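Local coordinates for protein spydx (Streptococcus pyogenes, PDB 2J43) that binds glycogen and related alpha-glucans through two family 41 carbohydrate-binding modules of a streptococcal pullulanase, which probably hydrolyses alpha-1,6-glucosidic linkages, at residues 106-117 / 193-204; 129-137 / 158-166. All coordinates share one frame; numbering follows the deposited sequence. Where two conformers were deposited one is given.

Interaction 1 of 2, residues 106-117 / 193-204. Unlike the reference sequence in segment 106-117: Glu111 (reference Lys).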
loop_
_atom_site.group_PDB
_atom_site.type_symbol
_atom_site.label_atom_id
_atom_site.label_comp_id
_atom_site.label_asym_id
_atom_site.label_seq_id
_atom_site.Cartn_x
_atom_site.Cartn_y
_atom_site.Cartn_z
ATOM N N TYR A 106 -1.155 0.734 -0.012
ATOM C CA TYR A 106 -0.263 0.212 1.038
ATOM C C TYR A 106 0.331 1.441 1.729
ATOM O O TYR A 106 0.158 2.563 1.257
ATOM C CB TYR A 106 0.836 -0.659 0.402
ATOM C CG TYR A 106 1.597 0.063 -0.688
ATOM C CD1 TYR A 106 2.580 1.014 -0.398
ATOM C CD2 TYR A 106 1.342 -0.210 -2.045
ATOM C CE1 TYR A 106 3.234 1.707 -1.388
ATOM C CE2 TYR A 106 2.021 0.467 -3.058
ATOM C CZ TYR A 106 2.985 1.405 -2.727
ATOM O OH TYR A 106 3.679 2.079 -3.706
ATOM N N ARG A 107 0.982 1.241 2.873
ATOM C CA ARG A 107 1.598 2.352 3.559
ATOM C C ARG A 107 2.827 2.881 2.795
ATOM O O ARG A 107 3.788 2.130 2.619
ATOM C CB ARG A 107 2.030 1.920 4.931
ATOM C CG ARG A 107 2.632 3.044 5.714
ATOM C CD ARG A 107 2.953 2.617 7.080
ATOM N NE ARG A 107 3.540 3.703 7.811
ATOM C CZ ARG A 107 3.725 3.672 9.119
ATOM N NH1 ARG A 107 3.361 2.608 9.839
ATOM N NH2 ARG A 107 4.267 4.706 9.709
ATOM N N PRO A 108 2.832 4.132 2.356
ATOM C CA PRO A 108 3.991 4.673 1.635
ATOM C C PRO A 108 5.217 4.707 2.556
ATOM O O PRO A 108 5.104 5.019 3.735
ATOM C CB PRO A 108 3.555 6.095 1.286
ATOM C CG PRO A 108 2.073 6.044 1.339
ATOM C CD PRO A 108 1.715 5.113 2.406
ATOM N N LEU A 109 6.365 4.344 2.030
ATOM C CA LEU A 109 7.558 4.339 2.843
ATOM C C LEU A 109 8.465 5.523 2.478
ATOM O O LEU A 109 8.113 6.346 1.643
ATOM C CB LEU A 109 8.237 2.979 2.712
ATOM C CG LEU A 109 7.289 1.795 2.992
ATOM C CD1 LEU A 109 8.014 0.472 2.755
ATOM C CD2 LEU A 109 6.636 1.816 4.409
ATOM N N LYS A 110 9.599 5.608 3.167
ATOM C CA LYS A 110 10.608 6.642 2.973
ATOM C C LYS A 110 11.033 6.810 1.504
ATOM O O LYS A 110 11.175 5.842 0.751
ATOM C CB LYS A 110 11.840 6.349 3.873
ATOM C CG LYS A 110 12.330 4.868 3.902
ATOM C CD LYS A 110 13.658 4.689 4.693
ATOM C CE LYS A 110 13.769 3.355 5.473
ATOM N NZ LYS A 110 13.916 2.111 4.636
ATOM N N GLU A 111 11.245 8.060 1.093
ATOM C CA GLU A 111 11.701 8.349 -0.267
ATOM C C GLU A 111 13.105 7.796 -0.481
ATOM O O GLU A 111 13.884 7.721 0.449
ATOM C CB GLU A 111 11.696 9.867 -0.531
ATOM C CG GLU A 111 10.530 10.303 -1.405
ATOM C CD GLU A 111 10.440 11.811 -1.578
ATOM O OE1 GLU A 111 11.475 12.452 -1.903
ATOM O OE2 GLU A 111 9.319 12.349 -1.410
ATOM N N GLY A 112 13.381 7.368 -1.705
ATOM C CA GLY A 112 14.692 6.879 -2.102
ATOM C C GLY A 112 14.935 5.401 -1.820
ATOM O O GLY A 112 16.070 4.896 -1.935
ATOM N N TYR A 113 13.876 4.707 -1.429
ATOM C CA TYR A 113 13.946 3.261 -1.238
ATOM C C TYR A 113 12.776 2.622 -1.995
ATOM O O TYR A 113 11.752 3.253 -2.220
ATOM C CB TYR A 113 13.850 2.908 0.252
ATOM C CG TYR A 113 15.057 3.273 1.116
ATOM C CD1 TYR A 113 15.901 2.274 1.609
ATOM C CD2 TYR A 113 15.316 4.600 1.494
ATOM C CE1 TYR A 113 16.994 2.590 2.443
ATOM C CE2 TYR A 113 16.421 4.925 2.311
ATOM C CZ TYR A 113 17.245 3.909 2.783
ATOM O OH TYR A 113 18.336 4.180 3.603
ATOM N N LEU A 114 12.941 1.378 -2.434
ATOM C CA LEU A 114 11.834 0.588 -2.943
ATOM C C LEU A 114 11.772 -0.636 -2.023
ATOM O O LEU A 114 12.769 -1.320 -1.837
ATOM C CB LEU A 114 12.063 0.143 -4.390
ATOM C CG LEU A 114 10.881 -0.600 -5.026
ATOM C CD1 LEU A 114 9.653 0.295 -5.160
ATOM C CD2 LEU A 114 11.161 -1.299 -6.388
ATOM N N ARG A 115 10.620 -0.912 -1.403
ATOM C CA ARG A 115 10.399 -2.221 -0.769
ATOM C C ARG A 115 9.906 -3.250 -1.780
ATOM O O ARG A 115 8.902 -3.030 -2.478
ATOM C CB ARG A 115 9.356 -2.133 0.352
ATOM C CG ARG A 115 9.118 -3.454 1.050
ATOM C CD ARG A 115 8.402 -3.375 2.386
ATOM N NE ARG A 115 9.139 -2.618 3.374
ATOM C CZ ARG A 115 8.703 -2.395 4.621
ATOM N NH1 ARG A 115 7.513 -2.836 5.011
ATOM N NH2 ARG A 115 9.473 -1.724 5.478
ATOM N N ILE A 116 10.601 -4.392 -1.831
ATOM C CA ILE A 116 10.181 -5.534 -2.608
ATOM C C ILE A 116 9.580 -6.541 -1.659
ATOM O O ILE A 116 10.261 -7.085 -0.807
ATOM C CB ILE A 116 11.376 -6.130 -3.357
ATOM C CG1 ILE A 116 11.922 -5.094 -4.347
ATOM C CG2 ILE A 116 10.954 -7.469 -4.002
ATOM C CD1 ILE A 116 13.250 -5.484 -5.047
ATOM N N ASN A 117 8.288 -6.787 -1.800
ATOM C CA ASN A 117 7.563 -7.763 -1.020
ATOM C C ASN A 117 7.421 -9.045 -1.836
ATOM O O ASN A 117 7.088 -8.981 -3.044
ATOM C CB ASN A 117 6.139 -7.248 -0.717
ATOM C CG ASN A 117 6.115 -6.025 0.127
ATOM O OD1 ASN A 117 6.212 -6.130 1.361
ATOM N ND2 ASN A 117 6.037 -4.819 -0.506
ATOM N N PHE A 193 10.954 -2.903 -12.989
ATOM C CA PHE A 193 10.012 -1.891 -12.495
ATOM C C PHE A 193 10.507 -0.505 -12.749
ATOM O O PHE A 193 11.602 -0.150 -12.408
ATOM C CB PHE A 193 9.745 -2.091 -10.995
ATOM C CG PHE A 193 8.625 -1.226 -10.457
ATOM C CD1 PHE A 193 7.305 -1.503 -10.799
ATOM C CD2 PHE A 193 8.898 -0.185 -9.613
ATOM C CE1 PHE A 193 6.278 -0.693 -10.312
ATOM C CE2 PHE A 193 7.875 0.616 -9.104
ATOM C CZ PHE A 193 6.575 0.344 -9.454
ATOM N N LYS A 194 9.641 0.339 -13.317
ATOM C CA LYS A 194 10.039 1.703 -13.657
ATOM C C LYS A 194 8.979 2.762 -13.307
ATOM O O LYS A 194 8.940 3.810 -13.944
ATOM C CB LYS A 194 10.361 1.779 -15.168
ATOM C CG LYS A 194 9.240 1.332 -16.091
ATOM C CD LYS A 194 9.279 2.067 -17.443
ATOM C CE LYS A 194 10.275 1.481 -18.416
ATOM N NZ LYS A 194 10.018 1.979 -19.822
ATOM N N GLU A 195 8.125 2.498 -12.329
ATOM C CA GLU A 195 7.180 3.511 -11.837
ATOM C C GLU A 195 7.615 4.019 -10.450
ATOM O O GLU A 195 6.817 4.089 -9.524
ATOM C CB GLU A 195 5.739 2.937 -11.766
ATOM C CG GLU A 195 5.300 1.983 -12.879
ATOM C CD GLU A 195 3.824 1.570 -12.769
ATOM O OE1 GLU A 195 3.375 0.978 -11.740
ATOM O OE2 GLU A 195 3.086 1.861 -13.730
ATOM N N LEU A 196 8.887 4.375 -10.284
ATOM C CA LEU A 196 9.399 4.731 -8.948
ATOM C C LEU A 196 8.868 6.031 -8.317
ATOM O O LEU A 196 9.049 6.257 -7.118
ATOM C CB LEU A 196 10.923 4.778 -8.940
ATOM C CG LEU A 196 11.681 3.518 -9.366
ATOM C CD1 LEU A 196 13.174 3.857 -9.549
ATOM C CD2 LEU A 196 11.515 2.386 -8.370
ATOM N N ASP A 197 8.241 6.895 -9.105
ATOM C CA ASP A 197 7.757 8.165 -8.566
ATOM C C ASP A 197 6.424 7.999 -7.857
ATOM O O ASP A 197 6.157 8.707 -6.881
ATOM C CB ASP A 197 7.661 9.220 -9.671
ATOM C CG ASP A 197 9.023 9.711 -10.130
ATOM O OD1 ASP A 197 10.054 9.328 -9.528
ATOM O OD2 ASP A 197 9.164 10.501 -11.085
ATOM N N ASN A 198 5.609 7.054 -8.310
ATOM C CA ASN A 198 4.323 6.775 -7.656
ATOM C C ASN A 198 4.382 5.755 -6.519
ATOM O O ASN A 198 3.434 5.615 -5.738
ATOM C CB ASN A 198 3.320 6.261 -8.677
ATOM C CG ASN A 198 2.999 7.279 -9.754
ATOM O OD1 ASN A 198 3.175 8.483 -9.568
ATOM N ND2 ASN A 198 2.523 6.788 -10.897
ATOM N N HIS A 199 5.484 5.019 -6.432
ATOM C CA HIS A 199 5.448 3.760 -5.704
ATOM C C HIS A 199 6.716 3.474 -4.946
ATOM O O HIS A 199 7.811 3.505 -5.498
ATOM C CB HIS A 199 5.183 2.628 -6.671
ATOM C CG HIS A 199 3.767 2.570 -7.135
ATOM N ND1 HIS A 199 2.733 2.138 -6.323
ATOM C CD2 HIS A 199 3.204 2.932 -8.309
ATOM C CE1 HIS A 199 1.594 2.207 -6.998
ATOM N NE2 HIS A 199 1.854 2.685 -8.209
ATOM N N THR A 200 6.544 3.204 -3.667
ATOM C CA THR A 200 7.641 2.829 -2.802
ATOM C C THR A 200 7.484 1.434 -2.239
ATOM O O THR A 200 8.413 0.966 -1.578
ATOM C CB THR A 200 7.606 3.737 -1.518
ATOM O OG1 THR A 200 6.302 3.652 -0.880
ATOM C CG2 THR A 200 7.795 5.232 -1.834
ATOM N N GLN A 201 6.437 0.701 -2.580
ATOM C CA GLN A 201 6.437 -0.755 -2.612
ATOM C C GLN A 201 5.974 -1.420 -3.873
ATOM O O GLN A 201 5.131 -0.878 -4.601
ATOM C CB GLN A 201 5.483 -1.201 -1.462
ATOM C CG GLN A 201 5.791 -0.571 -0.086
ATOM C CD GLN A 201 5.132 -1.260 1.104
ATOM O OE1 GLN A 201 4.578 -0.581 2.042
ATOM N NE2 GLN A 201 5.192 -2.560 1.119
ATOM N N VAL A 202 6.543 -2.595 -4.134
ATOM C CA VAL A 202 6.089 -3.525 -5.124
ATOM C C VAL A 202 5.882 -4.902 -4.541
ATOM O O VAL A 202 6.321 -5.230 -3.417
ATOM C CB VAL A 202 7.008 -3.555 -6.366
ATOM C CG1 VAL A 202 7.089 -2.170 -7.030
ATOM C CG2 VAL A 202 8.379 -4.075 -6.020
ATOM N N PHE A 203 5.187 -5.741 -5.301
ATOM C CA PHE A 203 4.677 -6.985 -4.806
ATOM C C PHE A 203 4.857 -8.035 -5.865
ATOM O O PHE A 203 4.431 -7.857 -7.014
ATOM C CB PHE A 203 3.191 -6.850 -4.439
ATOM C CG PHE A 203 2.947 -5.734 -3.483
ATOM C CD1 PHE A 203 2.848 -5.970 -2.144
ATOM C CD2 PHE A 203 2.898 -4.432 -3.927
ATOM C CE1 PHE A 203 2.719 -4.882 -1.246
ATOM C CE2 PHE A 203 2.741 -3.371 -3.053
ATOM C CZ PHE A 203 2.657 -3.611 -1.706
ATOM N N VAL A 204 5.563 -9.101 -5.504
ATOM C CA VAL A 204 5.725 -10.293 -6.351
ATOM C C VAL A 204 5.379 -11.536 -5.583
ATOM O O VAL A 204 5.338 -11.534 -4.345
ATOM C CB VAL A 204 7.162 -10.419 -6.976
ATOM C CG1 VAL A 204 7.368 -9.372 -8.094
ATOM C CG2 VAL A 204 8.196 -10.321 -5.938
HETATM O O HOH W 1 4.243 4.861 -2.189
HETATM O O HOH W 2 10.532 4.268 -4.844
#
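Tyr106 lies across the start of strand 201-205 with Gln201 CB over its ring face, 3.7 Å from the ring centroid. The contact belongs to the immunoglobulin-like beta-sandwich of the second module, where the first strand, 113-119, runs parallel to the last, 201-205, at the edge of a sheet. A chi1 of 54°, which sets CG between the backbone N and the carbonyl carbon, directs the ring toward the opposing segment. There Tyr106 OH and His199 ND1 are hydrogen-bonded at 2.8 Å, and either could be the donor; the hydroxyl also accepts a weak bond from Gln201 N, while CD2 packs obliquely against Phe203 CE2. Tyrosine suits this place because its flat ring covers aliphatic carbon and its hydroxyl can bond an imidazole, a backbone N-H and a water at once. Thr200 OG1 takes a nearly straight bond from Leu109 N at 3.0 Å, and a water joins the same oxygen to Tyr106 OH.

Beyond this join the backbones pair in parallel. Thr200 O receives Arg115 N, and Arg115 O receives Val202 N, both at 2.9 Å. On the inner side, Leu114 CD2 touches Val202 CG2 at 3.9 Å and also reaches Phe193 and Leu196; Ile116 lies alongside Val202, pointing the same way. Branched apolar residues fit this buried side. On the other side, Arg115 turns its guanidinium to Asp160 with a salt bridge and makes a cation-pi contact with the ring of Tyr158. Before the strand, Arg107 pairs with Asp50, tying the linker to the first module.

Asn117 ND2 passes over the face of the Phe203 ring, and the amide is held by a carbonyl that accepts twice: Asn117 N and Asn117 ND2, each 3.0 Å from Val202 O, arrive from opposite faces of its plane.

Interaction 2 of 2, residues 129-137 / 158-166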
loop_
_atom_site.group_PDB
_atom_site.type_symbol
_atom_site.label_atom_id
_atom_site.label_comp_id
_atom_site.label_asym_id
_atom_site.label_seq_id
_atom_site.Cartn_x
_atom_site.Cartn_y
_atom_site.Cartn_z
ATOM N N ALA A 129 16.519 -15.128 -1.519
ATOM C CA ALA A 129 17.214 -13.839 -1.547
ATOM C C ALA A 129 16.766 -13.064 -2.755
ATOM O O ALA A 129 16.230 -13.648 -3.700
ATOM C CB ALA A 129 18.719 -14.042 -1.635
ATOM N N VAL A 130 17.067 -11.788 -2.758
ATOM C CA VAL A 130 16.709 -10.900 -3.870
ATOM C C VAL A 130 17.997 -10.428 -4.536
ATOM O O VAL A 130 18.840 -9.822 -3.899
ATOM C CB VAL A 130 15.902 -9.666 -3.413
ATOM C CG1 VAL A 130 15.407 -8.910 -4.695
ATOM C CG2 VAL A 130 14.753 -10.094 -2.523
ATOM N N TRP A 131 18.125 -10.703 -5.833
ATOM C CA TRP A 131 19.187 -10.175 -6.672
ATOM C C TRP A 131 18.702 -8.832 -7.252
ATOM O O TRP A 131 17.595 -8.762 -7.717
ATOM C CB TRP A 131 19.449 -11.142 -7.817
ATOM C CG TRP A 131 20.650 -10.798 -8.609
ATOM C CD1 TRP A 131 20.681 -10.219 -9.860
ATOM C CD2 TRP A 131 22.030 -11.020 -8.247
ATOM N NE1 TRP A 131 21.982 -10.051 -10.286
ATOM C CE2 TRP A 131 22.830 -10.523 -9.313
ATOM C CE3 TRP A 131 22.677 -11.546 -7.125
ATOM C CZ2 TRP A 131 24.222 -10.549 -9.269
ATOM C CZ3 TRP A 131 24.063 -11.565 -7.101
ATOM C CH2 TRP A 131 24.810 -11.067 -8.150
ATOM N N THR A 132 19.514 -7.791 -7.154
ATOM C CA THR A 132 19.136 -6.447 -7.610
ATOM C C THR A 132 20.158 -5.863 -8.578
ATOM O O THR A 132 21.372 -6.097 -8.460
ATOM C CB THR A 132 19.004 -5.457 -6.411
ATOM O OG1 THR A 132 20.271 -5.329 -5.756
ATOM C CG2 THR A 132 18.073 -6.017 -5.334
ATOM N N PHE A 133 19.639 -5.085 -9.520
ATOM C CA PHE A 133 20.462 -4.443 -10.541
ATOM C C PHE A 133 19.702 -3.282 -11.176
ATOM O O PHE A 133 18.555 -2.962 -10.797
ATOM C CB PHE A 133 20.926 -5.472 -11.601
ATOM C CG PHE A 133 19.817 -6.210 -12.322
ATOM C CD1 PHE A 133 19.506 -5.899 -13.644
ATOM C CD2 PHE A 133 19.123 -7.261 -11.724
ATOM C CE1 PHE A 133 18.553 -6.598 -14.342
ATOM C CE2 PHE A 133 18.165 -7.956 -12.426
ATOM C CZ PHE A 133 17.890 -7.629 -13.748
ATOM N N LYS A 134 20.342 -2.663 -12.147
ATOM C CA LYS A 134 19.913 -1.387 -12.690
ATOM C C LYS A 134 20.048 -0.307 -11.631
ATOM O O LYS A 134 21.055 -0.258 -10.953
ATOM C CB LYS A 134 18.568 -1.469 -13.430
ATOM C CG LYS A 134 18.499 -2.639 -14.375
ATOM C CD LYS A 134 17.219 -2.662 -15.198
ATOM C CE LYS A 134 17.416 -1.943 -16.518
ATOM N NZ LYS A 134 16.611 -2.571 -17.619
ATOM N N ASP A 135 19.061 0.563 -11.444
ATOM C CA ASP A 135 19.301 1.797 -10.697
ATOM C C ASP A 135 19.146 1.679 -9.173
ATOM O O ASP A 135 18.627 2.550 -8.504
ATOM C CB ASP A 135 18.427 2.961 -11.228
ATOM C CG ASP A 135 18.476 3.124 -12.754
ATOM O OD1 ASP A 135 19.466 2.687 -13.390
ATOM O OD2 ASP A 135 17.512 3.641 -13.402
ATOM N N VAL A 136 19.685 0.619 -8.602
ATOM C CA VAL A 136 19.815 0.511 -7.168
ATOM C C VAL A 136 21.165 1.077 -6.734
ATOM O O VAL A 136 22.115 1.084 -7.515
ATOM C CB VAL A 136 19.656 -0.989 -6.698
ATOM C CG1 VAL A 136 18.327 -1.506 -7.135
ATOM C CG2 VAL A 136 20.715 -1.883 -7.285
ATOM N N LYS A 137 21.243 1.518 -5.490
ATOM C CA LYS A 137 22.476 2.094 -4.924
ATOM C C LYS A 137 23.657 1.136 -5.006
ATOM O O LYS A 137 24.759 1.488 -5.446
ATOM C CB LYS A 137 22.240 2.450 -3.450
ATOM C CG LYS A 137 23.237 3.453 -2.848
ATOM C CD LYS A 137 22.667 4.145 -1.583
ATOM C CE LYS A 137 23.412 5.442 -1.253
ATOM N NZ LYS A 137 24.904 5.254 -1.317
ATOM N N TYR A 158 10.007 -9.361 2.910
ATOM C CA TYR A 158 10.390 -8.174 2.176
ATOM C C TYR A 158 11.817 -7.732 2.408
ATOM O O TYR A 158 12.469 -8.132 3.380
ATOM C CB TYR A 158 9.435 -7.000 2.485
ATOM C CG TYR A 158 9.540 -6.439 3.883
ATOM C CD1 TYR A 158 10.493 -5.509 4.198
ATOM C CD2 TYR A 158 8.702 -6.879 4.889
ATOM C CE1 TYR A 158 10.599 -4.999 5.493
ATOM C CE2 TYR A 158 8.792 -6.359 6.218
ATOM C CZ TYR A 158 9.737 -5.430 6.482
ATOM O OH TYR A 158 9.880 -4.896 7.742
ATOM N N VAL A 159 12.307 -6.905 1.496
ATOM C CA VAL A 159 13.544 -6.187 1.702
ATOM C C VAL A 159 13.388 -4.743 1.225
ATOM O O VAL A 159 12.689 -4.483 0.234
ATOM C CB VAL A 159 14.711 -6.880 0.994
ATOM C CG1 VAL A 159 14.496 -6.953 -0.479
ATOM C CG2 VAL A 159 16.059 -6.184 1.444
ATOM N N ASP A 160 14.032 -3.826 1.933
ATOM C CA ASP A 160 14.060 -2.415 1.577
ATOM C C ASP A 160 15.363 -2.138 0.830
ATOM O O ASP A 160 16.479 -2.350 1.360
ATOM C CB ASP A 160 13.958 -1.521 2.821
ATOM C CG ASP A 160 12.592 -1.534 3.426
ATOM O OD1 ASP A 160 11.626 -1.544 2.641
ATOM O OD2 ASP A 160 12.389 -1.562 4.655
ATOM N N VAL A 161 15.224 -1.674 -0.388
ATOM C CA VAL A 161 16.345 -1.475 -1.297
ATOM C C VAL A 161 16.631 0.017 -1.557
ATOM O O VAL A 161 15.835 0.694 -2.212
ATOM C CB VAL A 161 16.084 -2.144 -2.635
ATOM C CG1 VAL A 161 17.313 -2.045 -3.561
ATOM C CG2 VAL A 161 15.649 -3.607 -2.442
ATOM N N PRO A 162 17.799 0.507 -1.157
ATOM C CA PRO A 162 18.152 1.897 -1.508
ATOM C C PRO A 162 18.354 2.075 -2.999
ATOM O O PRO A 162 19.007 1.238 -3.603
ATOM C CB PRO A 162 19.476 2.147 -0.768
ATOM C CG PRO A 162 19.735 0.970 0.097
ATOM C CD PRO A 162 18.872 -0.172 -0.409
ATOM N N LEU A 163 17.814 3.148 -3.562
ATOM C CA LEU A 163 17.885 3.464 -4.979
ATOM C C LEU A 163 18.983 4.541 -5.221
ATOM O O LEU A 163 19.354 5.279 -4.315
ATOM C CB LEU A 163 16.529 4.005 -5.476
ATOM C CG LEU A 163 15.245 3.200 -5.222
ATOM C CD1 LEU A 163 14.014 3.952 -5.680
ATOM C CD2 LEU A 163 15.345 1.932 -6.002
ATOM N N LYS A 164 19.508 4.573 -6.438
ATOM C CA LYS A 164 20.457 5.620 -6.793
ATOM C C LYS A 164 19.700 6.948 -6.931
ATOM O O LYS A 164 18.486 6.967 -7.184
ATOM C CB LYS A 164 21.221 5.266 -8.075
ATOM C CG LYS A 164 22.641 4.788 -7.819
ATOM C CD LYS A 164 23.410 4.522 -9.125
ATOM C CE LYS A 164 24.029 3.113 -9.167
ATOM N NZ LYS A 164 23.218 2.157 -9.975
ATOM N N GLU A 165 20.427 8.054 -6.705
ATOM C CA GLU A 165 19.940 9.410 -7.001
ATOM C C GLU A 165 19.503 9.358 -8.447
ATOM O O GLU A 165 20.232 8.835 -9.283
ATOM C CB GLU A 165 21.078 10.463 -6.838
ATOM C CG GLU A 165 20.796 11.881 -7.378
ATOM C CD GLU A 165 21.300 12.188 -8.824
ATOM O OE1 GLU A 165 22.359 11.649 -9.298
ATOM O OE2 GLU A 165 20.639 13.037 -9.501
ATOM N N GLY A 166 18.313 9.871 -8.738
ATOM C CA GLY A 166 17.803 9.908 -10.095
ATOM C C GLY A 166 17.388 8.584 -10.688
ATOM O O GLY A 166 17.366 8.425 -11.913
#
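Val136 and Val161 meet through their CG1 methyls, 3.8 Å apart, where strand 128-134 gives way to a loop that brings its chain against the end of strand 156-162. In Val161 a chi1 of -175° puts CG1 opposite the backbone N and aims it at Val136. Further back along the strands, Val159 holds its CG1 between the backbone N and the carbonyl carbon (chi1 61°), where it reaches Val130 CG2 at 3.8 Å. Valine suits these places: a beta-branched chain favours the extended backbone and presents a methyl to the facing strand.

The loop is fastened by backbone bonds on either side of the Val136-Leu163 bridge. Lys137 N donates to Pro162 O at 2.9 Å, while Lys164 N donates to Asp135 O at 3.0 Å from well above the carbonyl plane. Proline lacks an N-H but still offers its carbonyl, and its CB supports the aliphatic chain of Lys137. In one of two modelled conformers Lys164 bends back late in its chain, bringing NZ within 2.9 Å of Val136 O, so this grip is not certain. Asp135 OD2 instead receives the backbone N-H groups of Asn168 and Glu169. The valines thus pack between strands 128-134 and 156-162 inside the module's immunoglobulin-like beta-sandwich, with loop 135-137 bridged to 162-164 at one end.

Overall arrangement
Both interactions lie in the second of the two carbohydrate-binding modules, their centres about 11 Å apart. Along the chain the segments come in the order 106-117, 129-137, 158-166, 193-204, so the outer pair encloses the inner one. Strands 113-119 and 156-162 are antiparallel neighbours and join the two contacts directly: Leu114 O lies 2.9 Å from Val161 N, a probable hydrogen bond, and the pair Arg115-Asp160 spans the same two strands. Interaction 1 thus attaches the closing strand to the first one at the sheet edge, whereas interaction 2 packs valines across the interior and bridges the loops at the strand ends. Together they connect the beginning, middle and end of a single module.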